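Deoxyribodipyrimidine photo-lyase (Oryza sativa Japonica Group, PDB 3UMV) repairs ultraviolet-damaged DNA by using light and a bound FAD to split cyclobutane pyrimidine dimers back into separate pyrimidines. Local coordinates at residues N170-W175 against R323-D328; G37-Y42 against A67-V72; I239-P244 against L284-H289; W399-L404 against R459-A464. All blocks are in the same frame, centred on the assembly; numbering follows the deposited sequence. Where two conformers were deposited one is given.

Contact 1 of 4, residues N170-W175 against R323-D328. With FAD (flavin-adenine dinucleotide), chain I.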
# COMPACT_ATOMS: atom_id res chain seq x y z
N ASN A 170 -8.29 1.97 -5.83
CA ASN A 170 -9.47 1.82 -5.00
C ASN A 170 -10.66 1.35 -5.85
O ASN A 170 -10.75 1.70 -7.02
CB ASN A 170 -9.82 3.15 -4.34
CG ASN A 170 -8.77 3.59 -3.34
OD1 ASN A 170 -8.46 2.86 -2.39
ND2 ASN A 170 -8.17 4.77 -3.56
N VAL A 171 -11.56 0.57 -5.25
CA VAL A 171 -12.79 0.16 -5.93
C VAL A 171 -13.64 1.38 -6.21
O VAL A 171 -14.11 1.58 -7.33
CB VAL A 171 -13.62 -0.85 -5.09
CG1 VAL A 171 -14.87 -1.26 -5.85
CG2 VAL A 171 -12.78 -2.08 -4.76
N VAL A 172 -13.85 2.19 -5.18
CA VAL A 172 -14.59 3.43 -5.35
C VAL A 172 -13.55 4.56 -5.39
O VAL A 172 -12.74 4.69 -4.48
CB VAL A 172 -15.58 3.67 -4.19
CG1 VAL A 172 -16.39 4.95 -4.42
CG2 VAL A 172 -16.54 2.47 -4.03
N PRO A 173 -13.56 5.37 -6.46
CA PRO A 173 -12.56 6.43 -6.57
C PRO A 173 -12.48 7.28 -5.32
O PRO A 173 -13.52 7.63 -4.75
CB PRO A 173 -13.07 7.26 -7.75
CG PRO A 173 -13.82 6.27 -8.58
CD PRO A 173 -14.44 5.29 -7.64
N VAL A 174 -11.26 7.60 -4.87
CA VAL A 174 -11.06 8.30 -3.61
C VAL A 174 -11.82 9.64 -3.52
O VAL A 174 -12.36 9.98 -2.46
CB VAL A 174 -9.56 8.53 -3.33
CG1 VAL A 174 -8.94 9.45 -4.42
CG2 VAL A 174 -9.37 9.12 -1.94
N TRP A 175 -11.88 10.39 -4.62
CA TRP A 175 -12.54 11.70 -4.59
C TRP A 175 -14.06 11.58 -4.70
O TRP A 175 -14.80 12.54 -4.45
CB TRP A 175 -11.98 12.61 -5.71
CG TRP A 175 -11.65 11.85 -6.93
CD1 TRP A 175 -12.54 11.28 -7.81
CD2 TRP A 175 -10.35 11.53 -7.43
NE1 TRP A 175 -11.87 10.63 -8.82
CE2 TRP A 175 -10.52 10.77 -8.61
CE3 TRP A 175 -9.05 11.82 -7.00
CZ2 TRP A 175 -9.45 10.29 -9.35
CZ3 TRP A 175 -7.99 11.36 -7.74
CH2 TRP A 175 -8.19 10.60 -8.91
N ARG A 323 -11.94 -0.80 5.08
CA ARG A 323 -10.83 -0.34 5.91
C ARG A 323 -9.69 0.21 5.05
O ARG A 323 -9.21 1.33 5.29
CB ARG A 323 -10.35 -1.44 6.85
CG ARG A 323 -11.40 -1.89 7.86
CD ARG A 323 -10.79 -1.98 9.25
NE ARG A 323 -10.41 -0.66 9.76
CZ ARG A 323 -11.14 0.04 10.62
NH1 ARG A 323 -10.73 1.23 11.03
NH2 ARG A 323 -12.29 -0.46 11.06
N ARG A 324 -9.27 -0.56 4.06
CA ARG A 324 -8.13 -0.16 3.24
C ARG A 324 -8.45 1.18 2.56
O ARG A 324 -7.63 2.10 2.59
CB ARG A 324 -7.79 -1.21 2.18
CG ARG A 324 -6.64 -0.77 1.26
CD ARG A 324 -6.38 -1.81 0.19
NE ARG A 324 -7.64 -2.15 -0.45
CZ ARG A 324 -8.22 -1.44 -1.41
NH1 ARG A 324 -7.64 -0.35 -1.92
NH2 ARG A 324 -9.40 -1.85 -1.88
N GLU A 325 -9.63 1.28 1.98
CA GLU A 325 -10.00 2.51 1.29
C GLU A 325 -10.23 3.69 2.23
O GLU A 325 -10.04 4.84 1.84
CB GLU A 325 -11.13 2.26 0.28
CG GLU A 325 -10.62 1.36 -0.84
CD GLU A 325 -11.60 1.05 -1.96
OE1 GLU A 325 -12.56 1.82 -2.20
OE2 GLU A 325 -11.36 0.03 -2.64
N LEU A 326 -10.61 3.39 3.47
CA LEU A 326 -10.72 4.42 4.50
C LEU A 326 -9.34 5.03 4.78
O LEU A 326 -9.24 6.22 5.07
CB LEU A 326 -11.32 3.84 5.79
CG LEU A 326 -11.29 4.79 7.00
CD1 LEU A 326 -12.15 6.03 6.79
CD2 LEU A 326 -11.72 4.03 8.22
N ALA A 327 -8.28 4.22 4.69
CA ALA A 327 -6.94 4.76 4.87
C ALA A 327 -6.56 5.72 3.76
O ALA A 327 -5.92 6.74 4.03
CB ALA A 327 -5.89 3.65 5.02
N ASP A 328 -6.91 5.40 2.50
CA ASP A 328 -6.69 6.35 1.39
C ASP A 328 -7.49 7.64 1.63
O ASP A 328 -7.00 8.75 1.43
CB ASP A 328 -7.02 5.74 0.02
CG ASP A 328 -5.77 5.26 -0.72
OD1 ASP A 328 -5.72 5.33 -1.98
OD2 ASP A 328 -4.83 4.80 -0.04
PA FAD I . -5.90 -9.70 5.84
O1A FAD I . -6.53 -9.86 7.19
O2A FAD I . -5.97 -10.93 4.98
O5B FAD I . -6.57 -8.44 5.12
C5B FAD I . -6.74 -8.39 3.72
C4B FAD I . -6.51 -6.96 3.22
O4B FAD I . -7.39 -6.03 3.84
C3B FAD I . -5.13 -6.46 3.57
O3B FAD I . -4.17 -6.89 2.63
C2B FAD I . -5.33 -4.97 3.51
O2B FAD I . -5.39 -4.56 2.16
C1B FAD I . -6.71 -4.82 4.08
N9A FAD I . -6.66 -4.54 5.53
C8A FAD I . -6.72 -5.44 6.56
N7A FAD I . -6.64 -4.74 7.72
C5A FAD I . -6.51 -3.42 7.43
C6A FAD I . -6.39 -2.26 8.20
N6A FAD I . -6.48 -2.28 9.53
N1A FAD I . -6.28 -1.03 7.58
C2A FAD I . -6.30 -0.95 6.21
N3A FAD I . -6.41 -2.09 5.45
C4A FAD I . -6.53 -3.30 6.06
N1 FAD I . -1.35 -2.41 6.38
C2 FAD I . -0.58 -2.26 5.26
O2 FAD I . -1.05 -2.63 4.19
N3 FAD I . 0.68 -1.70 5.35
C4 FAD I . 1.19 -1.29 6.57
O4 FAD I . 2.32 -0.79 6.65
C4X FAD I . 0.39 -1.43 7.70
N5 FAD I . 0.84 -1.06 8.95
C5X FAD I . 0.02 -1.19 10.05
C6 FAD I . 0.47 -0.77 11.31
C7 FAD I . -0.35 -0.90 12.43
C7M FAD I . 0.16 -0.44 13.77
C8 FAD I . -1.62 -1.47 12.29
C8M FAD I . -2.55 -1.64 13.45
C9 FAD I . -2.05 -1.88 11.04
C9A FAD I . -1.24 -1.74 9.93
N10 FAD I . -1.68 -2.17 8.69
C10 FAD I . -0.87 -2.00 7.60
C1' FAD I . -3.05 -2.79 8.49
C2' FAD I . -3.07 -4.35 8.63
O2' FAD I . -2.41 -4.84 9.80
C3' FAD I . -2.50 -5.09 7.42
O3' FAD I . -3.10 -4.60 6.25
C4' FAD I . -2.73 -6.61 7.47
O4' FAD I . -2.13 -7.14 8.64
C5' FAD I . -2.13 -7.22 6.20
O5' FAD I . -2.02 -8.62 6.22
P FAD I . -2.98 -9.49 5.28
O1P FAD I . -2.93 -8.99 3.85
O2P FAD I . -2.61 -10.95 5.39
O3P FAD I . -4.37 -9.18 6.04
O HOH W 1 -5.89 1.73 -1.33
O HOH W 2 -12.66 4.56 -1.77

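Contact 2 of 4, residues G37-Y42 against A67-V72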
# COMPACT_ATOMS: atom_id res chain seq x y z
N GLY A 37 -2.85 12.20 -32.30
CA GLY A 37 -1.92 11.43 -33.11
C GLY A 37 -0.65 11.16 -32.34
O GLY A 37 0.12 10.26 -32.68
N GLY A 38 -0.41 11.95 -31.29
CA GLY A 38 0.74 11.75 -30.43
C GLY A 38 0.53 10.57 -29.48
O GLY A 38 -0.60 10.28 -29.10
N PRO A 39 1.62 9.90 -29.10
CA PRO A 39 1.58 8.75 -28.18
C PRO A 39 0.86 9.06 -26.87
O PRO A 39 0.83 10.21 -26.42
CB PRO A 39 3.06 8.48 -27.91
CG PRO A 39 3.77 8.99 -29.16
CD PRO A 39 2.98 10.19 -29.59
N VAL A 40 0.29 8.03 -26.26
CA VAL A 40 -0.22 8.12 -24.91
C VAL A 40 0.77 7.41 -24.00
O VAL A 40 1.22 6.30 -24.30
CB VAL A 40 -1.60 7.45 -24.77
CG1 VAL A 40 -2.07 7.48 -23.31
CG2 VAL A 40 -2.62 8.11 -25.72
N VAL A 41 1.14 8.06 -22.89
CA VAL A 41 2.08 7.47 -21.94
C VAL A 41 1.40 7.26 -20.60
O VAL A 41 0.84 8.21 -20.05
CB VAL A 41 3.30 8.38 -21.71
CG1 VAL A 41 4.24 7.77 -20.66
CG2 VAL A 41 4.02 8.64 -23.02
N TYR A 42 1.44 6.03 -20.09
CA TYR A 42 0.98 5.74 -18.75
C TYR A 42 2.19 5.73 -17.81
O TYR A 42 3.08 4.88 -17.93
CB TYR A 42 0.22 4.40 -18.69
CG TYR A 42 0.00 3.83 -17.30
CD1 TYR A 42 -0.28 4.66 -16.21
CD2 TYR A 42 0.07 2.46 -17.07
CE1 TYR A 42 -0.46 4.15 -14.93
CE2 TYR A 42 -0.13 1.92 -15.78
CZ TYR A 42 -0.40 2.77 -14.73
OH TYR A 42 -0.60 2.26 -13.46
N ALA A 67 -6.00 6.76 -32.59
CA ALA A 67 -5.13 6.08 -33.55
C ALA A 67 -3.66 6.34 -33.25
O ALA A 67 -2.85 6.49 -34.16
CB ALA A 67 -5.49 6.49 -34.99
N SER A 68 -3.31 6.38 -31.97
CA SER A 68 -1.96 6.69 -31.53
C SER A 68 -1.38 5.52 -30.74
O SER A 68 -2.14 4.70 -30.22
CB SER A 68 -1.96 7.95 -30.68
OG SER A 68 -2.47 9.05 -31.42
N PRO A 69 -0.05 5.44 -30.67
CA PRO A 69 0.63 4.37 -29.93
C PRO A 69 0.59 4.58 -28.42
O PRO A 69 0.32 5.69 -27.96
CB PRO A 69 2.07 4.44 -30.44
CG PRO A 69 2.24 5.85 -30.84
CD PRO A 69 0.91 6.31 -31.38
N LEU A 70 0.87 3.51 -27.69
CA LEU A 70 0.75 3.47 -26.23
C LEU A 70 2.04 2.96 -25.61
O LEU A 70 2.59 1.96 -26.06
CB LEU A 70 -0.39 2.52 -25.85
CG LEU A 70 -0.59 2.26 -24.34
CD1 LEU A 70 -1.03 3.51 -23.63
CD2 LEU A 70 -1.60 1.15 -24.13
N ALA A 71 2.51 3.64 -24.57
CA ALA A 71 3.71 3.22 -23.84
C ALA A 71 3.49 3.30 -22.33
O ALA A 71 2.67 4.09 -21.86
CB ALA A 71 4.89 4.07 -24.22
N VAL A 72 4.21 2.46 -21.59
CA VAL A 72 4.22 2.51 -20.13
C VAL A 72 5.59 3.01 -19.68
O VAL A 72 6.62 2.63 -20.25
CB VAL A 72 3.96 1.12 -19.50
CG1 VAL A 72 4.07 1.19 -17.98
CG2 VAL A 72 2.60 0.57 -19.93

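Contact 3 of 4, residues I239-P244 against L284-H289. With FAD (flavin-adenine dinucleotide), chain I.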
# COMPACT_ATOMS: atom_id res chain seq x y z
N ILE A 239 12.47 -10.79 1.73
CA ILE A 239 11.69 -11.91 2.23
C ILE A 239 11.84 -13.10 1.28
O ILE A 239 12.05 -12.93 0.08
CB ILE A 239 10.19 -11.57 2.40
CG1 ILE A 239 9.54 -11.25 1.06
CG2 ILE A 239 9.99 -10.43 3.40
CD1 ILE A 239 8.08 -10.90 1.18
N ASP A 240 11.70 -14.30 1.84
CA ASP A 240 11.88 -15.51 1.06
C ASP A 240 10.61 -16.34 0.96
O ASP A 240 10.58 -17.36 0.27
CB ASP A 240 12.99 -16.37 1.67
CG ASP A 240 12.63 -16.90 3.06
OD1 ASP A 240 11.91 -16.20 3.80
OD2 ASP A 240 13.09 -18.01 3.41
N TRP A 241 9.55 -15.91 1.64
CA TRP A 241 8.35 -16.74 1.75
C TRP A 241 7.26 -16.44 0.72
O TRP A 241 6.26 -17.15 0.65
CB TRP A 241 7.79 -16.66 3.17
CG TRP A 241 7.68 -15.27 3.68
CD1 TRP A 241 8.61 -14.58 4.40
CD2 TRP A 241 6.56 -14.38 3.51
NE1 TRP A 241 8.15 -13.32 4.69
CE2 TRP A 241 6.90 -13.17 4.16
CE3 TRP A 241 5.32 -14.49 2.88
CZ2 TRP A 241 6.03 -12.08 4.20
CZ3 TRP A 241 4.46 -13.40 2.92
CH2 TRP A 241 4.82 -12.22 3.58
N CYS A 242 7.42 -15.39 -0.07
CA CYS A 242 6.59 -15.23 -1.26
C CYS A 242 7.32 -14.47 -2.36
O CYS A 242 8.24 -13.69 -2.08
CB CYS A 242 5.23 -14.58 -0.95
SG CYS A 242 5.22 -12.78 -0.86
N GLU A 243 6.90 -14.71 -3.59
CA GLU A 243 7.52 -14.14 -4.78
C GLU A 243 6.73 -12.91 -5.21
O GLU A 243 5.51 -12.90 -5.15
CB GLU A 243 7.50 -15.17 -5.91
CG GLU A 243 8.75 -15.17 -6.78
CD GLU A 243 9.87 -16.00 -6.18
OE1 GLU A 243 10.65 -16.58 -6.96
OE2 GLU A 243 9.98 -16.07 -4.94
N PRO A 244 7.43 -11.86 -5.67
CA PRO A 244 6.68 -10.68 -6.11
C PRO A 244 6.11 -10.80 -7.52
O PRO A 244 6.60 -11.60 -8.32
CB PRO A 244 7.74 -9.57 -6.09
CG PRO A 244 9.04 -10.30 -6.35
CD PRO A 244 8.89 -11.64 -5.65
N LEU A 284 -2.11 -11.04 1.38
CA LEU A 284 -2.27 -10.22 0.17
C LEU A 284 -1.60 -8.86 0.24
O LEU A 284 -1.30 -8.28 -0.81
CB LEU A 284 -3.75 -10.03 -0.17
CG LEU A 284 -4.47 -11.26 -0.72
CD1 LEU A 284 -5.95 -10.96 -0.82
CD2 LEU A 284 -3.89 -11.63 -2.08
N SER A 285 -1.37 -8.35 1.44
CA SER A 285 -0.88 -6.97 1.57
C SER A 285 0.42 -6.66 0.82
O SER A 285 0.60 -5.56 0.31
CB SER A 285 -0.77 -6.56 3.04
OG SER A 285 0.23 -7.31 3.71
N PRO A 286 1.35 -7.62 0.73
CA PRO A 286 2.55 -7.26 -0.03
C PRO A 286 2.19 -6.92 -1.48
O PRO A 286 2.59 -5.89 -2.03
CB PRO A 286 3.40 -8.53 0.03
CG PRO A 286 2.90 -9.28 1.24
CD PRO A 286 1.44 -8.96 1.35
N TYR A 287 1.40 -7.80 -2.09
CA TYR A 287 0.93 -7.62 -3.45
C TYR A 287 0.05 -6.37 -3.65
O TYR A 287 0.20 -5.65 -4.62
CB TYR A 287 0.19 -8.88 -3.88
CG TYR A 287 1.05 -10.11 -3.79
CD1 TYR A 287 0.75 -11.15 -2.89
CD2 TYR A 287 2.15 -10.28 -4.62
CE1 TYR A 287 1.55 -12.29 -2.81
CE2 TYR A 287 2.95 -11.41 -4.54
CZ TYR A 287 2.64 -12.41 -3.66
OH TYR A 287 3.44 -13.53 -3.61
N LEU A 288 -0.85 -6.12 -2.70
CA LEU A 288 -1.74 -4.97 -2.80
C LEU A 288 -0.94 -3.68 -2.65
O LEU A 288 -1.20 -2.70 -3.35
CB LEU A 288 -2.82 -5.05 -1.71
CG LEU A 288 -3.87 -6.15 -1.92
CD1 LEU A 288 -4.80 -6.22 -0.72
CD2 LEU A 288 -4.67 -5.92 -3.19
N HIS A 289 0.05 -3.68 -1.75
CA HIS A 289 0.85 -2.48 -1.60
C HIS A 289 1.55 -2.02 -2.88
O HIS A 289 1.55 -0.83 -3.21
CB HIS A 289 1.92 -2.63 -0.52
CG HIS A 289 2.82 -1.45 -0.46
ND1 HIS A 289 4.07 -1.43 -1.06
CD2 HIS A 289 2.61 -0.20 0.01
CE1 HIS A 289 4.60 -0.23 -0.91
NE2 HIS A 289 3.74 0.53 -0.26
PA FAD I . -5.90 -9.70 5.84
O1A FAD I . -6.53 -9.86 7.19
O2A FAD I . -5.97 -10.93 4.98
O5B FAD I . -6.57 -8.44 5.12
C5B FAD I . -6.74 -8.39 3.72
C4B FAD I . -6.51 -6.96 3.22
O4B FAD I . -7.39 -6.03 3.84
C3B FAD I . -5.13 -6.46 3.57
O3B FAD I . -4.17 -6.89 2.63
C2B FAD I . -5.33 -4.97 3.51
O2B FAD I . -5.39 -4.56 2.16
C1B FAD I . -6.71 -4.82 4.08
N9A FAD I . -6.66 -4.54 5.53
C8A FAD I . -6.72 -5.44 6.56
N7A FAD I . -6.64 -4.74 7.72
C5A FAD I . -6.51 -3.42 7.43
C6A FAD I . -6.39 -2.26 8.20
N6A FAD I . -6.48 -2.28 9.53
N1A FAD I . -6.28 -1.03 7.58
C2A FAD I . -6.30 -0.95 6.21
N3A FAD I . -6.41 -2.09 5.45
C4A FAD I . -6.53 -3.30 6.06
N1 FAD I . -1.35 -2.41 6.38
C2 FAD I . -0.58 -2.26 5.26
O2 FAD I . -1.05 -2.63 4.19
N3 FAD I . 0.68 -1.70 5.35
C4 FAD I . 1.19 -1.29 6.57
O4 FAD I . 2.32 -0.79 6.65
C4X FAD I . 0.39 -1.43 7.70
N5 FAD I . 0.84 -1.06 8.95
C5X FAD I . 0.02 -1.19 10.05
C6 FAD I . 0.47 -0.77 11.31
C7 FAD I . -0.35 -0.90 12.43
C7M FAD I . 0.16 -0.44 13.77
C8 FAD I . -1.62 -1.47 12.29
C8M FAD I . -2.55 -1.64 13.45
C9 FAD I . -2.05 -1.88 11.04
C9A FAD I . -1.24 -1.74 9.93
N10 FAD I . -1.68 -2.17 8.69
C10 FAD I . -0.87 -2.00 7.60
C1' FAD I . -3.05 -2.79 8.49
C2' FAD I . -3.07 -4.35 8.63
O2' FAD I . -2.41 -4.84 9.80
C3' FAD I . -2.50 -5.09 7.42
O3' FAD I . -3.10 -4.60 6.25
C4' FAD I . -2.73 -6.61 7.47
O4' FAD I . -2.13 -7.14 8.64
C5' FAD I . -2.13 -7.22 6.20
O5' FAD I . -2.02 -8.62 6.22
P FAD I . -2.98 -9.49 5.28
O1P FAD I . -2.93 -8.99 3.85
O2P FAD I . -2.61 -10.95 5.39
O3P FAD I . -4.37 -9.18 6.04
O HOH W 3 4.87 -16.62 -4.06

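Contact 4 of 4, residues W399-L404 against R459-A464. With URE (urea), chain K.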
# COMPACT_ATOMS: atom_id res chain seq x y z
N TRP A 399 1.41 -4.04 19.36
CA TRP A 399 2.78 -3.54 19.17
C TRP A 399 2.83 -2.02 19.21
O TRP A 399 3.64 -1.43 19.94
CB TRP A 399 3.29 -4.07 17.83
CG TRP A 399 4.58 -3.51 17.36
CD1 TRP A 399 5.84 -3.93 17.71
CD2 TRP A 399 4.75 -2.49 16.38
NE1 TRP A 399 6.78 -3.19 17.03
CE2 TRP A 399 6.14 -2.30 16.21
CE3 TRP A 399 3.87 -1.70 15.64
CZ2 TRP A 399 6.66 -1.35 15.33
CZ3 TRP A 399 4.39 -0.77 14.77
CH2 TRP A 399 5.76 -0.60 14.62
N ALA A 400 1.97 -1.36 18.46
CA ALA A 400 2.03 0.09 18.41
C ALA A 400 1.53 0.73 19.70
O ALA A 400 2.02 1.78 20.11
CB ALA A 400 1.25 0.62 17.19
N LYS A 401 0.53 0.12 20.33
CA LYS A 401 0.03 0.64 21.59
C LYS A 401 1.05 0.56 22.73
O LYS A 401 1.10 1.45 23.59
CB LYS A 401 -1.27 -0.06 21.98
CG LYS A 401 -2.42 0.37 21.09
CD LYS A 401 -3.74 -0.16 21.59
CE LYS A 401 -4.88 0.29 20.64
NZ LYS A 401 -5.16 1.74 20.77
N LYS A 402 1.86 -0.49 22.75
CA LYS A 402 2.94 -0.55 23.74
C LYS A 402 3.98 0.55 23.51
O LYS A 402 4.58 1.07 24.46
CB LYS A 402 3.62 -1.91 23.75
CG LYS A 402 2.74 -3.05 24.23
CD LYS A 402 2.31 -2.83 25.67
CE LYS A 402 0.81 -2.87 25.79
NZ LYS A 402 0.33 -2.98 27.21
N ILE A 403 4.20 0.93 22.25
CA ILE A 403 5.15 2.00 21.98
C ILE A 403 4.65 3.31 22.60
O ILE A 403 5.43 4.04 23.20
CB ILE A 403 5.40 2.14 20.48
CG1 ILE A 403 6.01 0.86 19.93
CG2 ILE A 403 6.34 3.31 20.20
CD1 ILE A 403 6.23 0.86 18.43
N LEU A 404 3.35 3.56 22.50
CA LEU A 404 2.73 4.69 23.21
C LEU A 404 2.97 4.59 24.72
O LEU A 404 3.30 5.58 25.40
CB LEU A 404 1.23 4.74 22.93
CG LEU A 404 0.44 5.74 23.77
CD1 LEU A 404 0.92 7.17 23.50
CD2 LEU A 404 -1.06 5.61 23.47
N ARG A 459 -7.85 3.75 23.21
CA ARG A 459 -8.02 2.33 23.50
C ARG A 459 -6.75 1.65 24.02
O ARG A 459 -5.66 1.80 23.44
CB ARG A 459 -8.55 1.60 22.26
CG ARG A 459 -8.86 0.11 22.50
CD ARG A 459 -9.02 -0.67 21.19
NE ARG A 459 -10.09 -0.15 20.35
CZ ARG A 459 -11.01 -0.90 19.76
NH1 ARG A 459 -10.99 -2.22 19.93
NH2 ARG A 459 -11.96 -0.34 19.00
N TYR A 460 -6.89 0.89 25.11
CA TYR A 460 -5.78 0.22 25.77
C TYR A 460 -5.82 -1.28 25.44
O TYR A 460 -6.90 -1.84 25.28
CB TYR A 460 -5.86 0.42 27.29
CG TYR A 460 -4.64 -0.08 28.04
CD1 TYR A 460 -4.73 -1.16 28.91
CD2 TYR A 460 -3.41 0.54 27.90
CE1 TYR A 460 -3.62 -1.61 29.61
CE2 TYR A 460 -2.29 0.09 28.59
CZ TYR A 460 -2.41 -0.98 29.44
OH TYR A 460 -1.30 -1.44 30.13
N MET A 461 -4.66 -1.90 25.33
CA MET A 461 -4.56 -3.35 25.19
C MET A 461 -3.42 -3.80 26.09
O MET A 461 -2.46 -3.05 26.29
CB MET A 461 -4.26 -3.73 23.74
CG MET A 461 -5.37 -3.46 22.72
SD MET A 461 -4.80 -3.74 21.01
CE MET A 461 -4.86 -5.54 20.92
N ASN A 462 -3.52 -5.00 26.64
CA ASN A 462 -2.43 -5.48 27.48
C ASN A 462 -2.16 -6.96 27.32
O ASN A 462 -2.91 -7.67 26.64
CB ASN A 462 -2.60 -5.08 28.96
CG ASN A 462 -3.86 -5.66 29.60
OD1 ASN A 462 -4.57 -6.47 29.00
ND2 ASN A 462 -4.13 -5.23 30.84
N TYR A 463 -1.05 -7.40 27.92
CA TYR A 463 -0.58 -8.78 27.84
C TYR A 463 -1.68 -9.71 28.32
O TYR A 463 -2.03 -10.67 27.63
CB TYR A 463 0.66 -8.93 28.73
CG TYR A 463 1.45 -10.21 28.57
CD1 TYR A 463 1.06 -11.38 29.21
CD2 TYR A 463 2.62 -10.24 27.81
CE1 TYR A 463 1.80 -12.56 29.08
CE2 TYR A 463 3.36 -11.40 27.68
CZ TYR A 463 2.95 -12.56 28.31
OH TYR A 463 3.69 -13.72 28.18
N ALA A 464 -2.24 -9.40 29.49
CA ALA A 464 -3.30 -10.23 30.06
C ALA A 464 -4.48 -10.38 29.10
O ALA A 464 -5.10 -11.43 29.02
CB ALA A 464 -3.76 -9.67 31.40
C URE K . -9.06 2.26 27.82
O URE K . -8.43 3.31 27.66
N1 URE K . -9.12 1.35 26.88
N2 URE K . -9.66 2.04 28.96
O HOH W 4 0.66 -5.16 28.77

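Contact 1 of 4, residues N170-W175 against R323-D328
Glu325 carries this contact, reaching out from helix 310-333 to receive two consecutive backbone N-H groups of the chain at 170-175. Its chain is extended beyond CG (chi2 -178°), which carries the carboxylate out to those N-H groups. Val171 N donates to OE2 of Glu325 at 2.7 Å, coming from above the carboxylate plane, while Val172 N gives a longer bond of 3.3 Å to the syn lone pair of Glu325 OE1. Glu325 OE2 has a second donor in its own helix: Arg324 NH2 approaches its anti lone pair at 2.8 Å and closes a salt bridge. A water joins OE1 to Val172 O. Asn170 slides past Glu325 in the opposite direction, and its ND2 reaches Asp328 OD1 at 3.0 Å, nearly straight at 164°. Another water links Asn170 OD1 to Arg324 NH1. Further out, Asp167 takes a hydrogen bond from Asn170 ND2, Arg46 pairs with Asp328, and Leu320 O holds Arg324 NE. An alanine at Glu325 would remove both carboxylate acceptors and would probably leave the buried N-H groups of Val171 and Val172 poorly satisfied and Arg324 less firmly placed. Arg324 also borders the cofactor, its CA 3.4 Å from N3A of the FAD adenine. With two N-H groups and a guanidinium around it, the buried carboxylate is likely to stay ionised, binding the chain after the sheet of the alpha/beta domain to the FAD-pocket helix.

Contact 2 of 4, residues G37-Y42 against A67-V72
The Tyr42 ring is the one aromatic group here; Val72 CG2 approaches it obliquely, 4.3 Å from CD2 of Tyr42. The two proline rings, Pro39 and Pro69, lie side by side and point the same way, CG of Pro39 to CG of Pro69 at 3.9 Å. From there the chains run on as parallel strands, their segment axes 22° apart. Val40 N donates to Pro69 O at 2.9 Å, Val40 O accepts from Ala71 N, and Tyr42 N donates to Ala71 O at 2.9 Å; each bond runs nearly along its C=O axis. Val40, Tyr42, Leu70 and Val72 share one face of the sheet, Val41 and Ala71 the other. On the first, the Leu70 and Val40 side chains cross obliquely, CD1 of Leu70 4.1 Å from CG1 of Val40. Helix 54-66 covers this face, setting Ala59 against Val40 and Leu70, and completes a beta-alpha-beta crossover of the photolyase alpha/beta domain. Strand 132-135 flanks 40-44, and strand 111-114 flanks 70-75.

Contact 3 of 4, residues I239-P244 against L284-H289
Segment 284-289 belongs to the FAD pocket and binds the cofactor phosphate, and this contact ties its flank to the loop that precedes helix 246-254. On the cofactor side, Ser285 N donates to FAD O1P at 2.9 Å, supported by a weak bond from Leu284 N. Tyr287 points to a different side: with CG anti to its carbonyl carbon (chi1 -58°), the ring carries its hydroxyl to the loop, where OH donates to Glu243 O at 2.7 Å, in the carbonyl plane and on a lone pair. That oxygen also lies in the plane of the Tyr287 ring, at its edge. Cys242 SG comes in obliquely as a sulfur-aromatic contact, 4.7 Å from the centroid of the Tyr287 ring. Beside it, Trp241 CH2 touches Pro286 CG at 4.2 Å, while the indole NE1 is held by His388 O and its ring stacks on the His388 ring. Tyr287 also packs on Ala248, Ala249 and Ala252 of helix 246-254. A phenylalanine here would lose the hydroxyl and its bond to Glu243 O, and would probably loosen the loop against the helix. One neutral phenol-to-carbonyl bond thus fixes the loop to a segment whose N-H groups hold the FAD phosphate.

Contact 4 of 4, residues W399-L404 against R459-A464
Two neighbouring lysines of helix 393-405 each give their ammonium group to a backbone carbonyl of the chain running through 459-464. Lys401 NZ bonds to Arg459 O at 2.7 Å, the nitrogen standing above the carbonyl plane; its chain is straight until a bend at chi4 (-72°) turns NZ onto the oxygen. Ser440 O takes a second bond from the same NZ. Lys402 bends earlier, at chi2 and chi3, and its NZ meets Met461 O at 2.9 Å in the carbonyl plane, on a lone pair. A water bridges that NZ to Tyr463 N, and Glu405 forms a salt bridge with it as well as accepting from Tyr460 OH. Around these bonds Met461 crosses Lys401 at about a right angle, with SD 3.8 Å from CD of Lys401. Asn462, the N-cap of helix 463-469, caps Gly465 N. Tyr460 N lies 2.9 Å from N1 of a bound urea. The same helix as the lysines carries Trp399, predicted to act in electron transfer, its ring meeting that of Trp378 with nearly parallel planes. Lys402 also touches Trp378, so its charge, partly balanced by Glu405, would probably influence the electrostatics around that ring, likewise predicted to carry a tryptophanyl radical.

Overall arrangement
From the N terminus, contact 2 comes first, closing a short loop through helix 54-66 and pairing two strands of the sheet of the alpha/beta domain. Contact 1 then closes a far longer one, bringing the chain beyond that sheet's strand 162-166 against helix 310-333. Contact 3 is nested inside this loop, joining 239-244 to helix 285-290; contacts 1 and 3 both touch FAD, with centres about 21 Å apart. Contact 4 follows in series, tying helix 393-405 to the chain entering helix 463-469. None cross. Contacts 2 and 4 lie on opposite sides of the chain's centre, about 52 Å apart between centres, with contacts 1 and 3 nearer the middle.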